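Side-chain contacts in putative uncharacterized protein PH0355 (Pyrococcus horikoshii, PDB 2Z0T), which is of unknown function but, built on the PUA-like ASCH domain, probably binds RNA: residues 18-21 with 22-25; 33-36 with 37-40; 76-79 with 80-83; 85-89 with 90-94. One frame throughout, in Å; residues are numbered along the deposited sequence.

How the interactions relate
The four contacts illustrate how short-range side-chain pairs finish the turns and helix ends of a small ASCH domain. Interactions 1 and 2 lead into strands 22-26 and 39-42 of the same mixed sheet, their centres 15 Å apart and their nearest atoms about 6 Å apart. Interactions 3 and 4 share helix 79-87, one at its start, the other in its last part and the link to helix 92-98, with centres 14 Å apart. Sheet and helices meet where interaction 1 touches interaction 4: R25 CD lies 3.6 Å from Y90 OH, and G24 CA packs on the hydroxyl of Y86. Interaction 2 is remote from interaction 3, 27 Å between centres, across the middle of the chain.

Interaction 1: residues 18-21 with 22-25; sequences GKKK and IEGR
K20 lays its aliphatic chain past the carbonyl of I22 and brings its ammonium to E23, opening a salt-bridge network of K20, E23 and R25 where the loop after helix 9-16 enters strand 22-26 of the ASCH domain. With CG anti to the backbone N (chi1 178°), the lysine runs out nearly straight and bends only at its last torsion, which turns NZ toward the strand. There K20 NZ gives a hydrogen bond of 2.7 Å to I22 O, lying in the carbonyl plane, and meets E23 OE1 at 3.0 Å in a salt bridge whose hydrogen bond is weak. The backbone carbonyl of V72 takes a further bond from the same ammonium, and the ring of Y11 adds a cation-pi contact, so this buried charge is gripped from several parts of the fold.

E23 divides its carboxylate between two cations. While OE1 faces K20, OE2 receives R25 side-on, with two nitrogens of the guanidinium converging on one oxygen. Shared in this way, the glutamate is likely to stay ionised despite its burial. R25 also reaches G6 O through NH2, tying the network to the loop after strand 2-5. The shorter of the two arginine bonds, R25 NE to E23 OE2 at 2.7 Å, uses the anti lone pair of that oxygen and lies close to the guanidinium plane.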
ATOM      1  N   GLY A  18       5.358 -12.968  -1.881  1.00 28.30           N
ATOM      2  CA  GLY A  18       6.545 -12.143  -2.026  1.00 23.94           C
ATOM      3  C   GLY A  18       6.597 -11.273  -3.268  1.00 24.03           C
ATOM      4  O   GLY A  18       7.625 -10.647  -3.540  1.00 23.23           O
ATOM      5  N   LYS A  19       5.501 -11.223  -4.019  1.00 20.49           N
ATOM      6  CA  LYS A  19       5.446 -10.408  -5.231  1.00 23.43           C
ATOM      7  C   LYS A  19       5.090  -8.965  -4.888  1.00 21.12           C
ATOM      8  O   LYS A  19       5.726  -8.030  -5.366  1.00 21.69           O
ATOM      9  CB  LYS A  19       4.418 -10.973  -6.211  1.00 23.13           C
ATOM     10  CG  LYS A  19       4.751 -12.363  -6.717  1.00 30.51           C
ATOM     11  CD  LYS A  19       3.707 -12.843  -7.712  1.00 33.27           C
ATOM     12  CE  LYS A  19       3.995 -14.261  -8.182  1.00 36.98           C
ATOM     13  NZ  LYS A  19       2.947 -14.755  -9.120  1.00 38.96           N
ATOM     14  N   LYS A  20       4.059  -8.788  -4.067  1.00 18.59           N
ATOM     15  CA  LYS A  20       3.642  -7.455  -3.646  1.00 16.44           C
ATOM     16  C   LYS A  20       4.423  -7.131  -2.373  1.00 17.42           C
ATOM     17  O   LYS A  20       4.132  -7.661  -1.301  1.00 15.49           O
ATOM     18  CB  LYS A  20       2.134  -7.432  -3.383  1.00 16.45           C
ATOM     19  CG  LYS A  20       1.591  -6.098  -2.893  1.00 14.60           C
ATOM     20  CD  LYS A  20       0.067  -6.087  -2.939  1.00 16.90           C
ATOM     21  CE  LYS A  20      -0.524  -4.881  -2.221  1.00 20.96           C
ATOM     22  NZ  LYS A  20      -0.066  -3.575  -2.777  1.00 14.76           N
ATOM     23  N   LYS A  21       5.425  -6.267  -2.502  1.00 14.63           N
ATOM     24  CA  LYS A  21       6.266  -5.903  -1.367  1.00 16.15           C
ATOM     25  C   LYS A  21       5.947  -4.523  -0.814  1.00 14.14           C
ATOM     26  O   LYS A  21       6.512  -4.105   0.198  1.00 14.46           O
ATOM     27  CB  LYS A  21       7.741  -5.945  -1.781  1.00 20.33           C
ATOM     28  CG  LYS A  21       8.199  -7.290  -2.333  1.00 24.02           C
ATOM     29  CD  LYS A  21       9.664  -7.252  -2.754  1.00 29.59           C
ATOM     30  CE  LYS A  21      10.580  -6.970  -1.565  1.00 32.85           C
ATOM     31  NZ  LYS A  21      10.440  -7.999  -0.496  1.00 36.02           N
ATOM     32  N   ILE A  22       5.038  -3.823  -1.485  1.00 12.44           N
ATOM     33  CA  ILE A  22       4.645  -2.478  -1.099  1.00 12.66           C
ATOM     34  C   ILE A  22       3.130  -2.352  -1.033  1.00 12.63           C
ATOM     35  O   ILE A  22       2.422  -2.882  -1.891  1.00 13.50           O
ATOM     36  CB  ILE A  22       5.141  -1.441  -2.140  1.00 13.03           C
ATOM     37  CG1 ILE A  22       6.659  -1.545  -2.312  1.00 15.24           C
ATOM     38  CG2 ILE A  22       4.717  -0.033  -1.724  1.00 17.63           C
ATOM     39  CD1 ILE A  22       7.452  -1.233  -1.054  1.00 12.27           C
ATOM     40  N   GLU A  23       2.632  -1.658  -0.014  1.00 12.81           N
ATOM     41  CA  GLU A  23       1.201  -1.424   0.097  1.00 13.13           C
ATOM     42  C   GLU A  23       1.006   0.081  -0.024  1.00 13.97           C
ATOM     43  O   GLU A  23       1.520   0.848   0.790  1.00 14.90           O
ATOM     44  CB  GLU A  23       0.643  -1.907   1.436  1.00 17.06           C
ATOM     45  CG  GLU A  23      -0.812  -1.477   1.695  1.00 17.75           C
ATOM     46  CD  GLU A  23      -1.799  -1.980   0.643  1.00 19.64           C
ATOM     47  OE1 GLU A  23      -1.382  -2.707  -0.283  1.00 20.31           O
ATOM     48  OE2 GLU A  23      -3.000  -1.647   0.743  1.00 17.18           O
ATOM     49  N   GLY A  24       0.279   0.493  -1.055  1.00 14.82           N
ATOM     50  CA  GLY A  24       0.024   1.906  -1.262  1.00 13.71           C
ATOM     51  C   GLY A  24      -1.288   2.298  -0.617  1.00 13.33           C
ATOM     52  O   GLY A  24      -2.276   1.572  -0.724  1.00 13.92           O
ATOM     53  N   ARG A  25      -1.293   3.446   0.052  1.00 12.58           N
ATOM     54  CA  ARG A  25      -2.471   3.958   0.741  1.00 13.54           C
ATOM     55  C   ARG A  25      -2.457   5.477   0.693  1.00 15.01           C
ATOM     56  O   ARG A  25      -1.451   6.086   0.328  1.00 12.35           O
ATOM     57  CB  ARG A  25      -2.436   3.548   2.217  1.00 16.58           C
ATOM     58  CG  ARG A  25      -2.542   2.067   2.469  1.00 16.49           C
ATOM     59  CD  ARG A  25      -3.985   1.636   2.554  1.00 17.22           C
ATOM     60  NE  ARG A  25      -4.090   0.189   2.433  1.00 17.19           N
ATOM     61  CZ  ARG A  25      -5.079  -0.535   2.938  1.00 19.82           C
ATOM     62  NH1 ARG A  25      -6.061   0.050   3.612  1.00 17.01           N
ATOM     63  NH2 ARG A  25      -5.077  -1.849   2.765  1.00 19.72           N
TER

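Interaction 2: residues 33-36 with 37-40; sequences QIKP and GDII
D38 folds its carboxylate back over K35, across the type II beta turn that runs from K35 to D38 and leads into strand 39-42. The tight part of the contact is this turn. D38 N closes it on K35 O at 3.0 Å, while D38 OD2 accepts from K35 N, also at 3.0 Å, and the two bonds join the same pair of residues in opposite senses. The amide of K35 comes to OD2 from well above the carboxylate plane, 59° out of it. CG of D38 stands anti to its own carbonyl carbon (chi1 -72°), which directs the carboxylate back to the start of the turn. G37 takes a positive phi at which a side chain would run into P36 O, so the third position of the turn calls for glycine.

The carboxylate is also held from strand 2-5, where W3 NE1 gives a hydrogen bond to D38 OD2; the N-terminal amine of M1 bonds to OD1. I34 and I40 touch each other only lightly, I34 CD1 to I40 CD1 being 4.5 Å, though both are buried against M5.

The loose side is the exposed lysine end. K35 NZ is 3.6 Å from D38 OD1, a long salt bridge, and a water serves as a second link between the two side chains. That water accepts from K35 NZ at 2.6 Å and donates to D38 OD2 and to Q33 O.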
ATOM      1  N   GLN A  33       0.502   7.691  11.360  1.00 19.64           N
ATOM      2  CA  GLN A  33       1.023   7.318  12.666  1.00 19.11           C
ATOM      3  C   GLN A  33       1.795   6.012  12.605  1.00 16.60           C
ATOM      4  O   GLN A  33       2.160   5.446  13.634  1.00 16.74           O
ATOM      5  CB  GLN A  33      -0.124   7.219  13.672  1.00 25.00           C
ATOM      6  CG  GLN A  33      -1.263   6.320  13.251  1.00 33.08           C
ATOM      7  CD  GLN A  33      -2.513   6.548  14.085  1.00 35.37           C
ATOM      8  OE1 GLN A  33      -2.465   6.533  15.316  1.00 40.18           O
ATOM      9  NE2 GLN A  33      -3.639   6.756  13.416  1.00 39.14           N
ATOM     10  N   ILE A  34       2.056   5.553  11.387  1.00 14.63           N
ATOM     11  CA  ILE A  34       2.778   4.303  11.167  1.00 15.97           C
ATOM     12  C   ILE A  34       4.266   4.543  10.942  1.00 15.18           C
ATOM     13  O   ILE A  34       4.657   5.485  10.254  1.00 18.85           O
ATOM     14  CB  ILE A  34       2.204   3.561   9.941  1.00 15.31           C
ATOM     15  CG1 ILE A  34       0.709   3.308  10.147  1.00 16.11           C
ATOM     16  CG2 ILE A  34       2.962   2.255   9.715  1.00 14.40           C
ATOM     17  CD1 ILE A  34       0.042   2.596   8.975  1.00 14.44           C
ATOM     18  N   LYS A  35       5.099   3.690  11.528  1.00 14.56           N
ATOM     19  CA  LYS A  35       6.540   3.821  11.367  1.00 14.72           C
ATOM     20  C   LYS A  35       7.184   2.444  11.271  1.00 12.69           C
ATOM     21  O   LYS A  35       6.603   1.452  11.713  1.00 15.35           O
ATOM     22  CB  LYS A  35       7.138   4.595  12.546  1.00 14.84           C
ATOM     23  CG  LYS A  35       6.962   3.923  13.907  1.00 17.57           C
ATOM     24  CD  LYS A  35       7.512   4.809  15.017  1.00 15.57           C
ATOM     25  CE  LYS A  35       7.342   4.167  16.382  1.00 21.03           C
ATOM     26  NZ  LYS A  35       5.909   3.905  16.688  1.00 24.92           N
ATOM     27  N   PRO A  36       8.385   2.362  10.671  1.00 12.05           N
ATOM     28  CA  PRO A  36       9.063   1.071  10.552  1.00 11.22           C
ATOM     29  C   PRO A  36       9.151   0.427  11.934  1.00 13.40           C
ATOM     30  O   PRO A  36       9.445   1.102  12.922  1.00 15.33           O
ATOM     31  CB  PRO A  36      10.430   1.455   9.986  1.00 11.72           C
ATOM     32  CG  PRO A  36      10.098   2.614   9.108  1.00 11.56           C
ATOM     33  CD  PRO A  36       9.152   3.420   9.990  1.00 11.47           C
ATOM     34  N   GLY A  37       8.879  -0.870  12.000  1.00 14.83           N
ATOM     35  CA  GLY A  37       8.910  -1.566  13.275  1.00 16.23           C
ATOM     36  C   GLY A  37       7.499  -1.929  13.705  1.00 16.37           C
ATOM     37  O   GLY A  37       7.298  -2.843  14.506  1.00 17.49           O
ATOM     38  N   ASP A  38       6.516  -1.203  13.177  1.00 16.55           N
ATOM     39  CA  ASP A  38       5.114  -1.465  13.496  1.00 14.47           C
ATOM     40  C   ASP A  38       4.638  -2.707  12.760  1.00 13.41           C
ATOM     41  O   ASP A  38       5.303  -3.199  11.852  1.00 12.48           O
ATOM     42  CB  ASP A  38       4.220  -0.295  13.070  1.00 14.03           C
ATOM     43  CG  ASP A  38       4.389   0.925  13.942  1.00 15.33           C
ATOM     44  OD1 ASP A  38       5.071   0.833  14.984  1.00 16.89           O
ATOM     45  OD2 ASP A  38       3.825   1.983  13.581  1.00 14.96           O
ATOM     46  N   ILE A  39       3.469  -3.193  13.154  1.00 13.16           N
ATOM     47  CA  ILE A  39       2.865  -4.363  12.542  1.00 15.38           C
ATOM     48  C   ILE A  39       1.500  -3.993  11.972  1.00 14.59           C
ATOM     49  O   ILE A  39       0.768  -3.197  12.564  1.00 14.10           O
ATOM     50  CB  ILE A  39       2.658  -5.496  13.577  1.00 15.53           C
ATOM     51  CG1 ILE A  39       4.012  -5.985  14.095  1.00 20.69           C
ATOM     52  CG2 ILE A  39       1.858  -6.638  12.956  1.00 14.38           C
ATOM     53  CD1 ILE A  39       4.939  -6.487  13.006  1.00 20.40           C
ATOM     54  N   ILE A  40       1.165  -4.558  10.818  1.00 13.63           N
ATOM     55  CA  ILE A  40      -0.142  -4.308  10.226  1.00 13.45           C
ATOM     56  C   ILE A  40      -0.907  -5.620  10.122  1.00 14.14           C
ATOM     57  O   ILE A  40      -0.391  -6.614   9.612  1.00 14.97           O
ATOM     58  CB  ILE A  40      -0.040  -3.671   8.820  1.00 15.02           C
ATOM     59  CG1 ILE A  40       0.552  -2.263   8.928  1.00 14.77           C
ATOM     60  CG2 ILE A  40      -1.429  -3.597   8.180  1.00 12.89           C
ATOM     61  CD1 ILE A  40       0.779  -1.590   7.585  1.00 11.81           C
TER
HETATM   62  O   HOH W   1       3.668   3.921  15.305  1.00 26.31           O

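Interaction 3: residues 76-79 with 80-83; sequences VKSI and EEGV
S78 holds OG between its backbone N and carbonyl carbon (chi1 72°), and E81 sets CG anti to its carbonyl carbon (chi1 -65°) before running on extended; together these torsions bring the hydroxyl within bonding distance of the carboxylate at the start of helix 79-87. S78 is the N-cap. S78 OG accepts from E81 N at 3.1 Å, a fairly straight bond, and donates to E81 OE2 at 2.9 Å, reaching that oxygen on its anti side. One hydroxyl thus serves both the backbone and the side chain of the same glutamate. The first i to i+4 bonds follow at once, S78 O taking G82 N and I79 O taking V83 N. Replacing S78 by an alanine would probably leave E81 N without its capping acceptor and set the E81 carboxylate free to turn.

V76 packs beside the cap: its CG1 lies 3.4 Å from E81 CB and close to the amide of G82, as valine and glutamate slide past each other in opposite directions. On the surface, a water accepts from I79 N at 2.8 Å and gives a weak bond to E80 OE2.

I79 and V83, one helical turn apart, come together at their CG2 atoms, 4.4 Å apart, and both lean on K61 of helix 60-67, with I79 also reaching L64, so the start of helix 79-87 packs against that helix.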
ATOM      1  N   VAL A  76      -0.280  -5.482 -13.226  1.00 29.00           N
ATOM      2  CA  VAL A  76      -0.707  -4.264 -13.908  1.00 31.42           C
ATOM      3  C   VAL A  76       0.416  -3.796 -14.832  1.00 32.11           C
ATOM      4  O   VAL A  76       1.531  -3.525 -14.389  1.00 31.47           O
ATOM      5  CB  VAL A  76      -1.068  -3.162 -12.892  1.00 29.04           C
ATOM      6  CG1 VAL A  76      -1.574  -1.928 -13.618  1.00 29.50           C
ATOM      7  CG2 VAL A  76      -2.134  -3.681 -11.937  1.00 30.85           C
ATOM      8  N   LYS A  77       0.103  -3.699 -16.120  1.00 35.64           N
ATOM      9  CA  LYS A  77       1.080  -3.325 -17.138  1.00 36.99           C
ATOM     10  C   LYS A  77       1.464  -1.854 -17.272  1.00 36.23           C
ATOM     11  O   LYS A  77       2.581  -1.548 -17.689  1.00 39.78           O
ATOM     12  CB  LYS A  77       0.608  -3.845 -18.498  1.00 40.83           C
ATOM     13  CG  LYS A  77       0.340  -5.342 -18.524  1.00 43.74           C
ATOM     14  CD  LYS A  77      -0.120  -5.801 -19.900  1.00 48.03           C
ATOM     15  CE  LYS A  77      -0.406  -7.295 -19.919  1.00 50.55           C
ATOM     16  NZ  LYS A  77      -0.838  -7.762 -21.265  1.00 53.09           N
ATOM     17  N   SER A  78       0.563  -0.940 -16.936  1.00 30.50           N
ATOM     18  CA  SER A  78       0.893   0.473 -17.068  1.00 30.33           C
ATOM     19  C   SER A  78       0.591   1.291 -15.825  1.00 29.11           C
ATOM     20  O   SER A  78      -0.221   0.897 -14.987  1.00 27.64           O
ATOM     21  CB  SER A  78       0.144   1.081 -18.254  1.00 28.62           C
ATOM     22  OG  SER A  78      -1.233   1.224 -17.960  1.00 28.55           O
ATOM     23  N   ILE A  79       1.252   2.438 -15.723  1.00 29.79           N
ATOM     24  CA  ILE A  79       1.067   3.349 -14.603  1.00 29.32           C
ATOM     25  C   ILE A  79      -0.354   3.898 -14.640  1.00 28.06           C
ATOM     26  O   ILE A  79      -0.965   4.131 -13.599  1.00 25.86           O
ATOM     27  CB  ILE A  79       2.068   4.527 -14.678  1.00 30.31           C
ATOM     28  CG1 ILE A  79       3.503   3.993 -14.670  1.00 32.68           C
ATOM     29  CG2 ILE A  79       1.853   5.478 -13.509  1.00 30.34           C
ATOM     30  CD1 ILE A  79       3.873   3.222 -13.416  1.00 33.70           C
ATOM     31  N   GLU A  80      -0.878   4.104 -15.845  1.00 28.85           N
ATOM     32  CA  GLU A  80      -2.235   4.619 -16.007  1.00 30.31           C
ATOM     33  C   GLU A  80      -3.218   3.626 -15.399  1.00 27.05           C
ATOM     34  O   GLU A  80      -4.137   4.010 -14.676  1.00 26.00           O
ATOM     35  CB  GLU A  80      -2.564   4.829 -17.490  1.00 34.94           C
ATOM     36  CG  GLU A  80      -1.596   5.743 -18.228  1.00 41.53           C
ATOM     37  CD  GLU A  80      -0.240   5.098 -18.458  1.00 44.87           C
ATOM     38  OE1 GLU A  80      -0.181   4.077 -19.177  1.00 47.85           O
ATOM     39  OE2 GLU A  80       0.766   5.610 -17.921  1.00 47.38           O
ATOM     40  N   GLU A  81      -3.020   2.347 -15.701  1.00 25.65           N
ATOM     41  CA  GLU A  81      -3.877   1.298 -15.166  1.00 26.31           C
ATOM     42  C   GLU A  81      -3.735   1.285 -13.646  1.00 24.22           C
ATOM     43  O   GLU A  81      -4.718   1.135 -12.920  1.00 24.14           O
ATOM     44  CB  GLU A  81      -3.468  -0.062 -15.734  1.00 29.91           C
ATOM     45  CG  GLU A  81      -3.681  -0.204 -17.232  1.00 37.95           C
ATOM     46  CD  GLU A  81      -3.064  -1.476 -17.783  1.00 42.62           C
ATOM     47  OE1 GLU A  81      -3.430  -2.573 -17.306  1.00 47.12           O
ATOM     48  OE2 GLU A  81      -2.211  -1.379 -18.692  1.00 44.01           O
ATOM     49  N   GLY A  82      -2.499   1.444 -13.178  1.00 23.03           N
ATOM     50  CA  GLY A  82      -2.249   1.459 -11.747  1.00 20.32           C
ATOM     51  C   GLY A  82      -3.053   2.547 -11.062  1.00 20.60           C
ATOM     52  O   GLY A  82      -3.712   2.301 -10.051  1.00 19.30           O
ATOM     53  N   VAL A  83      -3.004   3.758 -11.607  1.00 20.69           N
ATOM     54  CA  VAL A  83      -3.748   4.871 -11.030  1.00 23.38           C
ATOM     55  C   VAL A  83      -5.247   4.564 -11.000  1.00 23.21           C
ATOM     56  O   VAL A  83      -5.942   4.936 -10.053  1.00 23.45           O
ATOM     57  CB  VAL A  83      -3.505   6.180 -11.821  1.00 23.48           C
ATOM     58  CG1 VAL A  83      -4.359   7.301 -11.249  1.00 23.98           C
ATOM     59  CG2 VAL A  83      -2.029   6.561 -11.753  1.00 24.80           C
TER
HETATM   60  O   HOH W   2       3.120   3.123 -17.719  1.00 37.13           O

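Interaction 4: residues 85-89 with 90-94; sequences VYRQF and YDEER
F89 places its CB over the face of the Y90 ring, 3.6 Å from the centroid and only 7° off the normal, a CH-pi contact between successive residues. Its own ring swings aside and meets that of Y90 obliquely. Y86 comes to the tyrosine ring at its edge, Y86 CD1 to Y90 CE2 being 3.9 Å, and both tyrosines also pack on F60.

R87 has CG anti to its backbone N (chi1 -162°) and then bends at chi2 and chi3, curling the guanidinium round to the chain beyond the turn. This stretch joins helix 79-87 to helix 92-98: Y86 O accepts both F89 N and Y90 N, the latter at 2.7 Å, and D91 N-caps the next helix by accepting R94 N on OD2 at 3.0 Å. R87 NH1 bonds to Y90 O at 2.9 Å, while NH2 forms a salt bridge with E95. A methionine in place of R87 would probably leave Y90 O without this donor and E95 without this cationic partner. CG of E92 sits over the centre of the guanidinium face, 3.4 Å from R87 CZ.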
ATOM      1  N   VAL A  85      -6.631   1.675 -10.607  1.00 20.81           N
ATOM      2  CA  VAL A  85      -6.866   0.753  -9.503  1.00 21.26           C
ATOM      3  C   VAL A  85      -7.134   1.541  -8.225  1.00 20.82           C
ATOM      4  O   VAL A  85      -8.106   1.280  -7.514  1.00 20.76           O
ATOM      5  CB  VAL A  85      -5.648  -0.174  -9.273  1.00 22.03           C
ATOM      6  CG1 VAL A  85      -5.887  -1.062  -8.053  1.00 21.35           C
ATOM      7  CG2 VAL A  85      -5.405  -1.032 -10.507  1.00 23.65           C
ATOM      8  N   TYR A  86      -6.272   2.514  -7.939  1.00 21.05           N
ATOM      9  CA  TYR A  86      -6.423   3.330  -6.740  1.00 19.42           C
ATOM     10  C   TYR A  86      -7.638   4.246  -6.780  1.00 19.82           C
ATOM     11  O   TYR A  86      -8.240   4.526  -5.744  1.00 19.20           O
ATOM     12  CB  TYR A  86      -5.157   4.167  -6.504  1.00 20.14           C
ATOM     13  CG  TYR A  86      -3.990   3.351  -6.008  1.00 18.39           C
ATOM     14  CD1 TYR A  86      -4.047   2.694  -4.777  1.00 20.69           C
ATOM     15  CD2 TYR A  86      -2.835   3.212  -6.775  1.00 19.33           C
ATOM     16  CE1 TYR A  86      -2.984   1.919  -4.324  1.00 17.10           C
ATOM     17  CE2 TYR A  86      -1.767   2.440  -6.331  1.00 18.31           C
ATOM     18  CZ  TYR A  86      -1.848   1.796  -5.108  1.00 19.96           C
ATOM     19  OH  TYR A  86      -0.800   1.023  -4.680  1.00 20.94           O
ATOM     20  N   ARG A  87      -8.010   4.703  -7.972  1.00 24.28           N
ATOM     21  CA  ARG A  87      -9.151   5.598  -8.099  1.00 25.49           C
ATOM     22  C   ARG A  87     -10.453   4.924  -7.677  1.00 27.35           C
ATOM     23  O   ARG A  87     -11.423   5.593  -7.325  1.00 26.83           O
ATOM     24  CB  ARG A  87      -9.273   6.118  -9.533  1.00 26.57           C
ATOM     25  CG  ARG A  87     -10.149   7.360  -9.640  1.00 27.50           C
ATOM     26  CD  ARG A  87      -9.585   8.482  -8.775  1.00 26.17           C
ATOM     27  NE  ARG A  87      -8.299   8.949  -9.281  1.00 24.29           N
ATOM     28  CZ  ARG A  87      -7.328   9.448  -8.524  1.00 23.50           C
ATOM     29  NH1 ARG A  87      -7.485   9.546  -7.211  1.00 19.41           N
ATOM     30  NH2 ARG A  87      -6.199   9.857  -9.085  1.00 21.73           N
ATOM     31  N   GLN A  88     -10.471   3.597  -7.704  1.00 28.52           N
ATOM     32  CA  GLN A  88     -11.663   2.864  -7.301  1.00 31.65           C
ATOM     33  C   GLN A  88     -11.827   2.965  -5.787  1.00 30.40           C
ATOM     34  O   GLN A  88     -12.933   2.841  -5.260  1.00 30.89           O
ATOM     35  CB  GLN A  88     -11.547   1.396  -7.718  1.00 34.54           C
ATOM     36  CG  GLN A  88     -11.257   1.205  -9.199  1.00 40.42           C
ATOM     37  CD  GLN A  88     -12.208   1.991 -10.085  1.00 44.78           C
ATOM     38  OE1 GLN A  88     -13.427   1.816 -10.018  1.00 47.33           O
ATOM     39  NE2 GLN A  88     -11.653   2.866 -10.920  1.00 45.19           N
ATOM     40  N   PHE A  89     -10.715   3.205  -5.096  1.00 27.76           N
ATOM     41  CA  PHE A  89     -10.712   3.319  -3.639  1.00 27.00           C
ATOM     42  C   PHE A  89     -10.625   4.758  -3.146  1.00 25.12           C
ATOM     43  O   PHE A  89     -11.285   5.131  -2.176  1.00 23.11           O
ATOM     44  CB  PHE A  89      -9.509   2.580  -3.039  1.00 28.93           C
ATOM     45  CG  PHE A  89      -9.447   1.122  -3.371  1.00 33.94           C
ATOM     46  CD1 PHE A  89     -10.419   0.243  -2.906  1.00 34.92           C
ATOM     47  CD2 PHE A  89      -8.384   0.616  -4.114  1.00 34.89           C
ATOM     48  CE1 PHE A  89     -10.333  -1.120  -3.175  1.00 37.79           C
ATOM     49  CE2 PHE A  89      -8.288  -0.743  -4.388  1.00 39.16           C
ATOM     50  CZ  PHE A  89      -9.264  -1.613  -3.917  1.00 37.55           C
ATOM     51  N   TYR A  90      -9.800   5.558  -3.814  1.00 21.35           N
ATOM     52  CA  TYR A  90      -9.565   6.932  -3.391  1.00 20.00           C
ATOM     53  C   TYR A  90      -9.796   7.990  -4.460  1.00 18.00           C
ATOM     54  O   TYR A  90      -9.252   7.904  -5.560  1.00 18.29           O
ATOM     55  CB  TYR A  90      -8.124   7.046  -2.888  1.00 17.95           C
ATOM     56  CG  TYR A  90      -7.681   5.862  -2.055  1.00 17.18           C
ATOM     57  CD1 TYR A  90      -8.242   5.618  -0.804  1.00 20.37           C
ATOM     58  CD2 TYR A  90      -6.709   4.976  -2.525  1.00 18.80           C
ATOM     59  CE1 TYR A  90      -7.851   4.524  -0.037  1.00 19.18           C
ATOM     60  CE2 TYR A  90      -6.309   3.874  -1.763  1.00 16.81           C
ATOM     61  CZ  TYR A  90      -6.887   3.656  -0.523  1.00 19.46           C
ATOM     62  OH  TYR A  90      -6.523   2.558   0.226  1.00 20.14           O
ATOM     63  N   ASP A  91     -10.582   9.005  -4.113  1.00 19.62           N
ATOM     64  CA  ASP A  91     -10.875  10.090  -5.043  1.00 20.76           C
ATOM     65  C   ASP A  91      -9.715  11.073  -5.110  1.00 20.86           C
ATOM     66  O   ASP A  91      -8.883  11.143  -4.203  1.00 20.16           O
ATOM     67  CB  ASP A  91     -12.142  10.837  -4.626  1.00 21.99           C
ATOM     68  CG  ASP A  91     -12.090  11.318  -3.196  1.00 26.42           C
ATOM     69  OD1 ASP A  91     -12.454  10.533  -2.297  1.00 30.42           O
ATOM     70  OD2 ASP A  91     -11.673  12.474  -2.968  1.00 25.55           O
ATOM     71  N   GLU A  92      -9.684  11.846  -6.189  1.00 20.49           N
ATOM     72  CA  GLU A  92      -8.632  12.826  -6.416  1.00 20.00           C
ATOM     73  C   GLU A  92      -8.539  13.901  -5.334  1.00 20.63           C
ATOM     74  O   GLU A  92      -7.445  14.357  -5.006  1.00 19.60           O
ATOM     75  CB  GLU A  92      -8.835  13.472  -7.784  1.00 22.84           C
ATOM     76  CG  GLU A  92      -8.937  12.455  -8.910  1.00 25.70           C
ATOM     77  CD  GLU A  92      -9.359  13.078 -10.225  1.00 31.60           C
ATOM     78  OE1 GLU A  92      -8.548  13.809 -10.830  1.00 33.55           O
ATOM     79  OE2 GLU A  92     -10.509  12.838 -10.648  1.00 33.51           O
ATOM     80  N   GLU A  93      -9.672  14.316  -4.776  1.00 18.20           N
ATOM     81  CA  GLU A  93      -9.637  15.336  -3.732  1.00 19.52           C
ATOM     82  C   GLU A  93      -8.858  14.852  -2.510  1.00 18.59           C
ATOM     83  O   GLU A  93      -8.065  15.599  -1.935  1.00 16.13           O
ATOM     84  CB  GLU A  93     -11.053  15.741  -3.323  1.00 22.87           C
ATOM     85  CG  GLU A  93     -11.733  16.679  -4.308  1.00 29.43           C
ATOM     86  CD  GLU A  93     -10.984  17.992  -4.473  1.00 31.32           C
ATOM     87  OE1 GLU A  93     -10.726  18.662  -3.449  1.00 34.14           O
ATOM     88  OE2 GLU A  93     -10.656  18.355  -5.622  1.00 33.98           O
ATOM     89  N   ARG A  94      -9.079  13.600  -2.115  1.00 20.60           N
ATOM     90  CA  ARG A  94      -8.376  13.037  -0.965  1.00 19.22           C
ATOM     91  C   ARG A  94      -6.892  12.866  -1.278  1.00 17.45           C
ATOM     92  O   ARG A  94      -6.039  13.118  -0.428  1.00 17.23           O
ATOM     93  CB  ARG A  94      -8.990  11.688  -0.572  1.00 21.81           C
ATOM     94  CG  ARG A  94     -10.343  11.803   0.116  1.00 25.86           C
ATOM     95  CD  ARG A  94     -11.091  10.474   0.104  1.00 29.39           C
ATOM     96  NE  ARG A  94     -10.482   9.459   0.955  1.00 32.68           N
ATOM     97  CZ  ARG A  94     -10.793   8.165   0.913  1.00 32.63           C
ATOM     98  NH1 ARG A  94     -11.702   7.726   0.051  1.00 33.08           N
ATOM     99  NH2 ARG A  94     -10.206   7.312   1.742  1.00 31.29           N
TER